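Local coordinates for protein polysaccharide deacetylase (Bacillus anthracis, PDB 2J13) that probably removes acetyl groups from bacterial cell-wall peptidoglycan, as a zinc-binding family 4 carbohydrate esterase, at residues Y13-N19 with G156-R161; V76-V82 with L221-D226; V148-P153 with G170-W176. All coordinates share one frame; numbering follows the deposited sequence.

Contact 3 is the core contact of the three: two adjacent parallel strands, joined by backbone bonds and an arginine that grips two carbonyls. Contact 1 lies further out and is partly exposed. There an N-terminal segment is held by a short antiparallel pair and by the start of helix 160-168, the helix that leads on into strand 172-174 of contact 3. The two meet where Phe158 packs on Phe175. Contact 2 is on the opposite side of the chain's centre from contact 1, with centres about 35 Å apart. It joins two helices through aliphatic packing and one Lys80-Asp226 salt bridge beside it, with no backbone bond between its segments.

Contact 1 (Y13-N19 with G156-R161); sequences YTNTPHN and GVFSER
His18 and Phe158 form the hydrogen-bonded pair of a short antiparallel strand pairing. His18 N gives its hydrogen to Phe158 O at 2.7 Å, and Phe158 N answers to His18 O at 3.0 Å. Their side chains lie on the same face. His18 CB sits over one face of the Phe158 ring, 3.8 Å from its centroid, a CH-pi contact. The two rings meet obliquely, with planes 46° apart. On the other face of the pairing, Asn19 OD1 lies alongside Val157 and touches CG2.

Beyond the strands, Glu160 receives the N-terminal end. Thr14 N points almost straight at Glu160 OE1 (2.9 Å, 175° at the hydrogen), on the anti side of the carboxylate. Thr14 OG1 adds a weak bond to the same oxygen. The Glu160 carboxylate also lies at the edge of the Tyr13 ring, with CD 3.7 Å from Tyr13 CD1. The extended Glu160 chain, with CG trans to the backbone N (chi1 -166°), carries the carboxylate out to Thr14. In return, Thr14 O accepts from Arg161 N at 3.1 Å. Thus Thr14 O takes one first-turn amide directly, and a water links a second, Glu160 N, to Thr16 O. Ser159 is the N-cap of this helix.

Arg161 runs beside Asn15, but its guanidinium forms a salt bridge with Asp125. Helix 35-43 packs on His18, Phe158 and Glu160 through Leu40, and Tyr37 meets the Phe158 ring edge-to-face. Helix 160-168 continues from Glu160, placing Ala164 against Tyr13 and Leu163 against Phe158.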
loop_
_atom_site.group_PDB
_atom_site.type_symbol
_atom_site.label_atom_id
_atom_site.label_comp_id
_atom_site.label_asym_id
_atom_site.label_seq_id
_atom_site.Cartn_x
_atom_site.Cartn_y
_atom_site.Cartn_z
ATOM N N TYR A 13 14.005 12.004 -17.809
ATOM C CA TYR A 13 13.404 10.780 -17.323
ATOM C C TYR A 13 12.524 10.192 -18.394
ATOM O O TYR A 13 11.853 10.904 -19.153
ATOM C CB TYR A 13 12.539 11.041 -16.087
ATOM C CG TYR A 13 13.294 11.429 -14.846
ATOM C CD1 TYR A 13 14.295 10.624 -14.328
ATOM C CD2 TYR A 13 12.959 12.583 -14.151
ATOM C CE1 TYR A 13 14.976 10.976 -13.166
ATOM C CE2 TYR A 13 13.622 12.939 -12.987
ATOM C CZ TYR A 13 14.631 12.141 -12.506
ATOM O OH TYR A 13 15.279 12.530 -11.355
ATOM N N THR A 14 12.507 8.872 -18.448
ATOM C CA THR A 14 11.649 8.173 -19.357
ATOM C C THR A 14 10.220 8.258 -18.849
ATOM O O THR A 14 9.975 8.114 -17.635
ATOM C CB THR A 14 12.127 6.707 -19.449
ATOM O OG1 THR A 14 13.522 6.704 -19.829
ATOM C CG2 THR A 14 11.343 5.966 -20.454
ATOM N N ASN A 15 9.293 8.499 -19.764
ATOM C CA ASN A 15 7.878 8.575 -19.453
ATOM C C ASN A 15 7.114 7.356 -19.934
ATOM O O ASN A 15 5.890 7.305 -19.834
ATOM C CB ASN A 15 7.293 9.854 -20.062
ATOM C CG ASN A 15 8.058 11.120 -19.631
ATOM O OD1 ASN A 15 8.155 11.428 -18.438
ATOM N ND2 ASN A 15 8.592 11.860 -20.604
ATOM N N THR A 16 7.821 6.344 -20.459
ATOM C CA THR A 16 7.139 5.159 -20.950
ATOM C C THR A 16 6.480 4.464 -19.759
ATOM O O THR A 16 7.135 4.267 -18.746
ATOM C CB THR A 16 8.083 4.197 -21.679
ATOM O OG1 THR A 16 8.655 4.878 -22.799
ATOM C CG2 THR A 16 7.319 2.984 -22.191
ATOM N N PRO A 17 5.179 4.166 -19.878
ATOM C CA PRO A 17 4.453 3.510 -18.785
ATOM C C PRO A 17 4.714 2.022 -18.645
ATOM O O PRO A 17 4.891 1.292 -19.647
ATOM C CB PRO A 17 2.982 3.743 -19.150
ATOM C CG PRO A 17 2.961 3.993 -20.587
ATOM C CD PRO A 17 4.271 4.530 -20.988
ATOM N N HIS A 18 4.717 1.562 -17.402
ATOM C CA HIS A 18 4.833 0.161 -17.097
ATOM C C HIS A 18 3.693 -0.161 -16.154
ATOM O O HIS A 18 3.261 0.734 -15.408
ATOM C CB HIS A 18 6.158 -0.084 -16.400
ATOM C CG HIS A 18 7.361 0.313 -17.209
ATOM N ND1 HIS A 18 7.706 -0.309 -18.392
ATOM C CD2 HIS A 18 8.322 1.238 -16.978
ATOM C CE1 HIS A 18 8.814 0.234 -18.867
ATOM N NE2 HIS A 18 9.212 1.173 -18.026
ATOM N N ASN A 19 3.178 -1.390 -16.217
ATOM C CA ASN A 19 2.177 -1.887 -15.273
ATOM C C ASN A 19 2.894 -2.843 -14.322
ATOM O O ASN A 19 3.531 -3.822 -14.751
ATOM C CB ASN A 19 1.034 -2.633 -15.976
ATOM C CG ASN A 19 0.318 -1.795 -17.007
ATOM O OD1 ASN A 19 0.288 -0.578 -16.926
ATOM N ND2 ASN A 19 -0.256 -2.457 -18.015
ATOM N N GLY A 156 -0.950 0.269 -10.130
ATOM C CA GLY A 156 0.445 -0.111 -10.214
ATOM C C GLY A 156 1.131 0.434 -11.465
ATOM O O GLY A 156 2.165 -0.089 -11.893
ATOM N N VAL A 157 0.562 1.499 -12.036
ATOM C CA VAL A 157 1.137 2.115 -13.232
ATOM C C VAL A 157 2.200 3.133 -12.839
ATOM O O VAL A 157 1.987 4.022 -11.965
ATOM C CB VAL A 157 0.065 2.704 -14.139
ATOM C CG1 VAL A 157 0.695 3.462 -15.336
ATOM C CG2 VAL A 157 -0.915 1.599 -14.617
ATOM N N PHE A 158 3.340 3.046 -13.509
ATOM C CA PHE A 158 4.469 3.926 -13.242
ATOM C C PHE A 158 5.351 4.124 -14.481
ATOM O O PHE A 158 5.290 3.321 -15.431
ATOM C CB PHE A 158 5.342 3.409 -12.108
ATOM C CG PHE A 158 6.064 2.122 -12.435
ATOM C CD1 PHE A 158 5.388 0.909 -12.366
ATOM C CD2 PHE A 158 7.387 2.144 -12.814
ATOM C CE1 PHE A 158 6.027 -0.290 -12.682
ATOM C CE2 PHE A 158 8.038 0.951 -13.129
ATOM C CZ PHE A 158 7.332 -0.254 -13.052
ATOM N N SER A 159 6.153 5.175 -14.407
ATOM C CA SER A 159 7.322 5.383 -15.286
ATOM C C SER A 159 8.511 5.764 -14.450
ATOM O O SER A 159 8.409 6.012 -13.266
ATOM C CB SER A 159 7.016 6.474 -16.308
ATOM O OG SER A 159 6.770 7.704 -15.632
ATOM N N GLU A 160 9.692 5.823 -15.049
ATOM C CA GLU A 160 10.826 6.403 -14.370
ATOM C C GLU A 160 10.506 7.785 -13.798
ATOM O O GLU A 160 10.886 8.109 -12.662
ATOM C CB GLU A 160 12.033 6.501 -15.321
ATOM C CG GLU A 160 13.298 6.769 -14.562
ATOM C CD GLU A 160 14.512 7.077 -15.442
ATOM O OE1 GLU A 160 14.353 7.477 -16.624
ATOM O OE2 GLU A 160 15.630 6.927 -14.890
ATOM N N ARG A 161 9.829 8.608 -14.590
ATOM C CA ARG A 161 9.482 9.963 -14.153
ATOM C C ARG A 161 8.609 9.963 -12.901
ATOM O O ARG A 161 8.915 10.666 -11.939
ATOM C CB ARG A 161 8.780 10.727 -15.257
ATOM C CG ARG A 161 8.635 12.210 -14.914
ATOM C CD ARG A 161 7.606 12.875 -15.718
ATOM N NE ARG A 161 7.767 14.317 -15.594
ATOM C CZ ARG A 161 8.695 14.998 -16.250
ATOM N NH1 ARG A 161 9.522 14.366 -17.083
ATOM N NH2 ARG A 161 8.802 16.307 -16.060
HETATM O O HOH W 1 9.607 4.545 -17.718
#

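Contact 2 (V76-V82 with L221-D226); sequences VLKEKKV and LAKIID
Val82 and Ile225 reach toward each other tip to tip, with Val82 CG2 3.7 Å from Ile225 CG2. The same Val82 methyl also touches Ile225 CD1. Ile225 CG2 is turned opposite its backbone N, while CG1 lies beside that N (chi1 -75°). The two branches therefore spread: CG2 meets Val82 and Lys80, and CD1 reaches Val82, Val76 and Leu77.

Val76 uses one branch. Its CG1 rests on Ala222, 3.9 Å from CB, and also touches Leu221 CD2. Val76 and Ala222 have the nearest CA atoms across the two segments, 6.2 Å apart. Leu77 crosses Leu221 at about a right angle, and their CD2 methyls meet at 4.1 Å. Between the two segments the apolar packing is all aliphatic.

Lys80 bounds this apolar patch. Its CB and CG pass obliquely over Ile225 CG2. A bend at chi2 (-66°) then turns the rest of the chain along to Asp226, which it crosses at about a right angle. Lys80 NZ forms a salt bridge with Asp226 OD1 at 2.7 Å, on the syn lone pair of that oxygen. A weaker bond goes to Asp226 OD2 at 3.0 Å, so one ammonium is shared by both oxygens.

Helix 70-80 ends in a Schellman motif. Val82 N binds Leu77 O, and Lys81, with positive phi, is the C-prime residue. The turn brings Val82 back toward Ile225. Arg229 of helix 217-230 binds Lys80 O just past the contact.

The helix segments run at 29°, with axes 10.4 Å apart. They pack side by side on the outside of the main parallel sheet, as helices do in an alpha/beta fold. Leu59 of strand 56-63 meets Leu77, Val82 and Leu221, and Phe235 of strand 234-236 meets Val82 and Ile225.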
loop_
_atom_site.group_PDB
_atom_site.type_symbol
_atom_site.label_atom_id
_atom_site.label_comp_id
_atom_site.label_asym_id
_atom_site.label_seq_id
_atom_site.Cartn_x
_atom_site.Cartn_y
_atom_site.Cartn_z
ATOM N N VAL A 76 -10.913 -8.513 12.256
ATOM C CA VAL A 76 -9.969 -9.620 12.188
ATOM C C VAL A 76 -8.555 -9.159 12.579
ATOM O O VAL A 76 -7.887 -9.773 13.385
ATOM C CB VAL A 76 -9.951 -10.300 10.814
ATOM C CG1 VAL A 76 -8.812 -11.283 10.730
ATOM C CG2 VAL A 76 -11.289 -10.977 10.500
ATOM N N LEU A 77 -8.075 -8.060 12.002
ATOM C CA LEU A 77 -6.720 -7.598 12.294
ATOM C C LEU A 77 -6.517 -7.259 13.776
ATOM O O LEU A 77 -5.443 -7.495 14.339
ATOM C CB LEU A 77 -6.396 -6.363 11.415
ATOM C CG LEU A 77 -6.359 -6.650 9.911
ATOM C CD1 LEU A 77 -6.186 -5.284 9.138
ATOM C CD2 LEU A 77 -5.255 -7.623 9.585
ATOM N N LYS A 78 -7.565 -6.727 14.395
ATOM C CA LYS A 78 -7.549 -6.383 15.801
ATOM C C LYS A 78 -7.495 -7.655 16.669
ATOM O O LYS A 78 -6.722 -7.709 17.598
ATOM C CB LYS A 78 -8.798 -5.567 16.121
ATOM C CG LYS A 78 -8.926 -5.052 17.559
ATOM C CD LYS A 78 -10.287 -4.404 17.707
ATOM C CE LYS A 78 -10.232 -3.017 18.305
ATOM N NZ LYS A 78 -11.389 -2.147 17.840
ATOM N N GLU A 79 -8.297 -8.651 16.304
ATOM C CA GLU A 79 -8.358 -9.931 17.017
ATOM C C GLU A 79 -7.027 -10.651 16.967
ATOM O O GLU A 79 -6.568 -11.218 17.976
ATOM C CB GLU A 79 -9.427 -10.828 16.400
ATOM C CG GLU A 79 -10.854 -10.424 16.742
ATOM C CD GLU A 79 -11.889 -11.483 16.385
ATOM O OE1 GLU A 79 -11.513 -12.646 16.084
ATOM O OE2 GLU A 79 -13.099 -11.144 16.406
ATOM N N LYS A 80 -6.418 -10.644 15.788
ATOM C CA LYS A 80 -5.203 -11.363 15.530
ATOM C C LYS A 80 -3.946 -10.564 15.818
ATOM O O LYS A 80 -2.851 -11.096 15.689
ATOM C CB LYS A 80 -5.172 -11.819 14.064
ATOM C CG LYS A 80 -6.330 -12.691 13.647
ATOM C CD LYS A 80 -6.324 -14.016 14.341
ATOM C CE LYS A 80 -7.432 -14.880 13.809
ATOM N NZ LYS A 80 -7.364 -16.225 14.434
ATOM N N LYS A 81 -4.099 -9.285 16.146
ATOM C CA LYS A 81 -2.982 -8.364 16.333
ATOM C C LYS A 81 -2.008 -8.362 15.162
ATOM O O LYS A 81 -0.813 -8.602 15.292
ATOM C CB LYS A 81 -2.287 -8.633 17.670
ATOM C CG LYS A 81 -3.232 -8.425 18.827
ATOM C CD LYS A 81 -3.681 -6.968 18.904
ATOM C CE LYS A 81 -4.766 -6.721 19.936
ATOM N NZ LYS A 81 -5.629 -5.578 19.482
ATOM N N VAL A 82 -2.558 -8.084 13.991
ATOM C CA VAL A 82 -1.782 -8.044 12.761
ATOM C C VAL A 82 -1.858 -6.613 12.225
ATOM O O VAL A 82 -2.974 -6.099 12.050
ATOM C CB VAL A 82 -2.398 -9.032 11.711
ATOM C CG1 VAL A 82 -1.849 -8.777 10.333
ATOM C CG2 VAL A 82 -2.119 -10.476 12.140
ATOM N N LEU A 221 -9.094 -14.123 5.388
ATOM C CA LEU A 221 -7.965 -13.419 6.003
ATOM C C LEU A 221 -7.589 -14.050 7.332
ATOM O O LEU A 221 -6.405 -14.222 7.619
ATOM C CB LEU A 221 -8.299 -11.954 6.251
ATOM C CG LEU A 221 -7.225 -11.095 6.906
ATOM C CD1 LEU A 221 -5.946 -11.015 6.027
ATOM C CD2 LEU A 221 -7.811 -9.715 7.188
ATOM N N ALA A 222 -8.587 -14.337 8.153
ATOM C CA ALA A 222 -8.346 -14.946 9.482
ATOM C C ALA A 222 -7.622 -16.291 9.343
ATOM O O ALA A 222 -6.645 -16.553 10.042
ATOM C CB ALA A 222 -9.644 -15.082 10.244
ATOM N N LYS A 223 -8.048 -17.093 8.366
ATOM C CA LYS A 223 -7.427 -18.398 8.094
ATOM C C LYS A 223 -6.001 -18.292 7.587
ATOM O O LYS A 223 -5.129 -19.093 7.978
ATOM C CB LYS A 223 -8.270 -19.164 7.068
ATOM C CG LYS A 223 -9.664 -19.559 7.532
ATOM C CD LYS A 223 -10.458 -20.128 6.374
ATOM C CE LYS A 223 -9.672 -21.241 5.662
ATOM N NZ LYS A 223 -10.511 -22.134 4.815
ATOM N N ILE A 224 -5.751 -17.308 6.714
ATOM C CA ILE A 224 -4.447 -17.065 6.146
ATOM C C ILE A 224 -3.462 -16.624 7.240
ATOM O O ILE A 224 -2.337 -17.120 7.312
ATOM C CB ILE A 224 -4.524 -15.978 5.032
ATOM C CG1 ILE A 224 -5.266 -16.541 3.820
ATOM C CG2 ILE A 224 -3.144 -15.500 4.666
ATOM C CD1 ILE A 224 -5.574 -15.484 2.722
ATOM N N ILE A 225 -3.908 -15.737 8.120
ATOM C CA ILE A 225 -3.063 -15.272 9.233
ATOM C C ILE A 225 -2.680 -16.450 10.137
ATOM O O ILE A 225 -1.503 -16.656 10.471
ATOM C CB ILE A 225 -3.803 -14.209 10.033
ATOM C CG1 ILE A 225 -3.809 -12.876 9.258
ATOM C CG2 ILE A 225 -3.170 -13.950 11.401
ATOM C CD1 ILE A 225 -4.767 -11.850 9.849
ATOM N N ASP A 226 -3.678 -17.220 10.504
ATOM C CA ASP A 226 -3.429 -18.393 11.363
ATOM C C ASP A 226 -2.458 -19.364 10.701
ATOM O O ASP A 226 -1.460 -19.826 11.313
ATOM C CB ASP A 226 -4.746 -19.083 11.711
ATOM C CG ASP A 226 -5.629 -18.283 12.674
ATOM O OD1 ASP A 226 -5.157 -17.302 13.309
ATOM O OD2 ASP A 226 -6.833 -18.669 12.830
#

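Contact 3 (V148-P153 with G170-W176); sequences VKYVRP and GYYNVFW
Tyr150 and Tyr172, with Val151 and Asn173, are the paired residues of two neighbouring parallel strands. Three backbone bonds join them: Tyr172 N to Lys149 O, Val151 N to Tyr172 O (2.8 Å), and Val174 N to Val151 O.

Arg152 adds side-chain bonds where the strand pairing stops. A bend at chi3 (-77°) turns the guanidinium toward the other segment. Arg152 NE binds Val174 O at 3.0 Å, and Arg152 NH2 binds Phe175 O at 2.9 Å. Both donors stand above the carbonyl planes. Val174 O lies near the guanidinium plane, while Phe175 O is tilted from it. Trp176 CE3 lies over one guanidinium face, with the ring and guanidinium planes 77° apart. Arg152 NH1 forms a salt bridge with Asp62, giving this buried charge an acid partner, and Arg152 O accepts from the zinc ligand His113, whose orientation it may help to set.

Aromatic contacts cover both sides of the strands. The Tyr150 and Tyr172 rings lie side by side, nearly parallel but slid apart, touching where Tyr150 CE1 meets Tyr172 CD2 at 3.6 Å; Tyr150 OH bonds to Asp239. On the other side, Val151 CG2 sits over the face of the Tyr171 ring, 3.8 Å from its centroid, a CH-pi contact. Val148 O comes to that ring's edge. Pro153 CG meets Phe175 CZ at 3.8 Å, the two side chains crossing at about a right angle.

The chain between the strands passes through strand 157-158 and helix 160-168, a beta-alpha-beta crossover. Strand 46-47 pairs with the other edge of strand 172-174, while Leu132 of helix 125-143 covers Val151 and Tyr171, and Val242 of helix 238-243 covers Tyr150 and Tyr172.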
loop_
_atom_site.group_PDB
_atom_site.type_symbol
_atom_site.label_atom_id
_atom_site.label_comp_id
_atom_site.label_asym_id
_atom_site.label_seq_id
_atom_site.Cartn_x
_atom_site.Cartn_y
_atom_site.Cartn_z
ATOM N N VAL A 148 3.110 10.647 6.429
ATOM C CA VAL A 148 2.589 9.803 5.351
ATOM C C VAL A 148 3.790 9.516 4.449
ATOM O O VAL A 148 4.178 10.356 3.629
ATOM C CB VAL A 148 1.447 10.474 4.589
ATOM C CG1 VAL A 148 0.989 9.609 3.420
ATOM C CG2 VAL A 148 0.236 10.813 5.531
ATOM N N LYS A 149 4.379 8.336 4.588
ATOM C CA LYS A 149 5.651 7.973 3.965
ATOM C C LYS A 149 5.489 7.119 2.707
ATOM O O LYS A 149 6.411 7.001 1.912
ATOM C CB LYS A 149 6.481 7.139 4.953
ATOM C CG LYS A 149 6.926 7.855 6.254
ATOM C CD LYS A 149 8.247 7.268 6.744
ATOM C CE LYS A 149 8.123 5.810 7.199
ATOM N NZ LYS A 149 9.426 5.014 7.402
ATOM N N TYR A 150 4.327 6.484 2.562
ATOM C CA TYR A 150 4.148 5.378 1.602
ATOM C C TYR A 150 3.106 5.734 0.547
ATOM O O TYR A 150 1.972 6.041 0.874
ATOM C CB TYR A 150 3.767 4.090 2.338
ATOM C CG TYR A 150 4.725 3.780 3.453
ATOM C CD1 TYR A 150 6.055 3.472 3.191
ATOM C CD2 TYR A 150 4.318 3.828 4.775
ATOM C CE1 TYR A 150 6.948 3.219 4.235
ATOM C CE2 TYR A 150 5.188 3.586 5.792
ATOM C CZ TYR A 150 6.503 3.291 5.525
ATOM O OH TYR A 150 7.379 3.048 6.579
ATOM N N VAL A 151 3.500 5.614 -0.720
ATOM C CA VAL A 151 2.610 5.825 -1.848
ATOM C C VAL A 151 2.523 4.532 -2.641
ATOM O O VAL A 151 3.540 3.937 -2.917
ATOM C CB VAL A 151 3.118 6.985 -2.741
ATOM C CG1 VAL A 151 2.423 6.967 -4.086
ATOM C CG2 VAL A 151 2.909 8.306 -1.993
ATOM N N ARG A 152 1.324 4.124 -3.020
ATOM C CA ARG A 152 1.142 3.060 -4.027
ATOM C C ARG A 152 0.394 3.661 -5.232
ATOM O O ARG A 152 -0.720 4.180 -5.099
ATOM C CB ARG A 152 0.356 1.896 -3.454
ATOM C CG ARG A 152 0.195 0.730 -4.423
ATOM C CD ARG A 152 -0.337 -0.470 -3.765
ATOM N NE ARG A 152 0.673 -1.162 -2.991
ATOM C CZ ARG A 152 0.376 -2.067 -2.067
ATOM N NH1 ARG A 152 -0.887 -2.268 -1.724
ATOM N NH2 ARG A 152 1.341 -2.673 -1.436
ATOM N N PRO A 153 1.006 3.623 -6.421
ATOM C CA PRO A 153 0.355 4.217 -7.571
ATOM C C PRO A 153 -0.928 3.522 -8.004
ATOM O O PRO A 153 -1.006 2.272 -7.965
ATOM C CB PRO A 153 1.422 4.073 -8.698
ATOM C CG PRO A 153 2.609 3.723 -8.094
ATOM C CD PRO A 153 2.335 3.095 -6.764
ATOM N N GLY A 170 9.189 13.009 -1.189
ATOM C CA GLY A 170 9.474 12.454 0.114
ATOM C C GLY A 170 8.762 11.146 0.403
ATOM O O GLY A 170 8.680 10.734 1.572
ATOM N N TYR A 171 8.279 10.480 -0.642
ATOM C CA TYR A 171 7.571 9.198 -0.492
ATOM C C TYR A 171 8.339 8.008 -1.014
ATOM O O TYR A 171 9.070 8.120 -1.993
ATOM C CB TYR A 171 6.253 9.255 -1.261
ATOM C CG TYR A 171 5.364 10.405 -0.858
ATOM C CD1 TYR A 171 4.616 10.343 0.310
ATOM C CD2 TYR A 171 5.222 11.508 -1.692
ATOM C CE1 TYR A 171 3.772 11.398 0.686
ATOM C CE2 TYR A 171 4.383 12.566 -1.344
ATOM C CZ TYR A 171 3.652 12.501 -0.163
ATOM O OH TYR A 171 2.837 13.556 0.190
ATOM N N TYR A 172 8.143 6.863 -0.353
ATOM C CA TYR A 172 8.456 5.562 -0.966
ATOM C C TYR A 172 7.360 5.152 -1.949
ATOM O O TYR A 172 6.151 5.323 -1.711
ATOM C CB TYR A 172 8.569 4.459 0.065
ATOM C CG TYR A 172 9.663 4.622 1.090
ATOM C CD1 TYR A 172 10.954 4.210 0.816
ATOM C CD2 TYR A 172 9.391 5.150 2.338
ATOM C CE1 TYR A 172 11.950 4.322 1.789
ATOM C CE2 TYR A 172 10.373 5.273 3.311
ATOM C CZ TYR A 172 11.640 4.874 3.027
ATOM O OH TYR A 172 12.604 5.002 4.003
ATOM N N ASN A 173 7.794 4.498 -3.013
ATOM C CA ASN A 173 6.913 3.897 -3.981
ATOM C C ASN A 173 6.775 2.414 -3.568
ATOM O O ASN A 173 7.731 1.640 -3.711
ATOM C CB ASN A 173 7.583 3.936 -5.343
ATOM C CG ASN A 173 7.675 5.359 -5.935
ATOM O OD1 ASN A 173 6.666 5.903 -6.391
ATOM N ND2 ASN A 173 8.892 5.944 -5.949
ATOM N N VAL A 174 5.588 2.030 -3.131
ATOM C CA VAL A 174 5.376 0.712 -2.529
ATOM C C VAL A 174 4.498 -0.125 -3.437
ATOM O O VAL A 174 3.310 0.161 -3.615
ATOM C CB VAL A 174 4.738 0.811 -1.147
ATOM C CG1 VAL A 174 4.636 -0.590 -0.543
ATOM C CG2 VAL A 174 5.525 1.746 -0.233
ATOM N N PHE A 175 5.098 -1.168 -4.029
ATOM C CA PHE A 175 4.372 -2.094 -4.879
ATOM C C PHE A 175 4.016 -3.333 -4.073
ATOM O O PHE A 175 3.744 -3.186 -2.899
ATOM C CB PHE A 175 5.185 -2.349 -6.149
ATOM C CG PHE A 175 5.271 -1.137 -7.017
ATOM C CD1 PHE A 175 4.252 -0.828 -7.885
ATOM C CD2 PHE A 175 6.331 -0.297 -6.919
ATOM C CE1 PHE A 175 4.319 0.315 -8.675
ATOM C CE2 PHE A 175 6.411 0.843 -7.724
ATOM C CZ PHE A 175 5.400 1.128 -8.581
ATOM N N TRP A 176 4.034 -4.522 -4.654
ATOM C CA TRP A 176 3.640 -5.751 -3.917
ATOM C C TRP A 176 4.293 -6.939 -4.573
ATOM O O TRP A 176 4.746 -6.845 -5.711
ATOM C CB TRP A 176 2.120 -5.943 -3.893
ATOM C CG TRP A 176 1.474 -6.058 -5.216
ATOM C CD1 TRP A 176 1.197 -7.184 -5.920
ATOM C CD2 TRP A 176 1.033 -4.961 -6.036
ATOM N NE1 TRP A 176 0.595 -6.874 -7.115
ATOM C CE2 TRP A 176 0.492 -5.510 -7.215
ATOM C CE3 TRP A 176 1.052 -3.572 -5.886
ATOM C CZ2 TRP A 176 -0.026 -4.715 -8.237
ATOM C CZ3 TRP A 176 0.541 -2.802 -6.895
ATOM C CH2 TRP A 176 0.015 -3.362 -8.054
#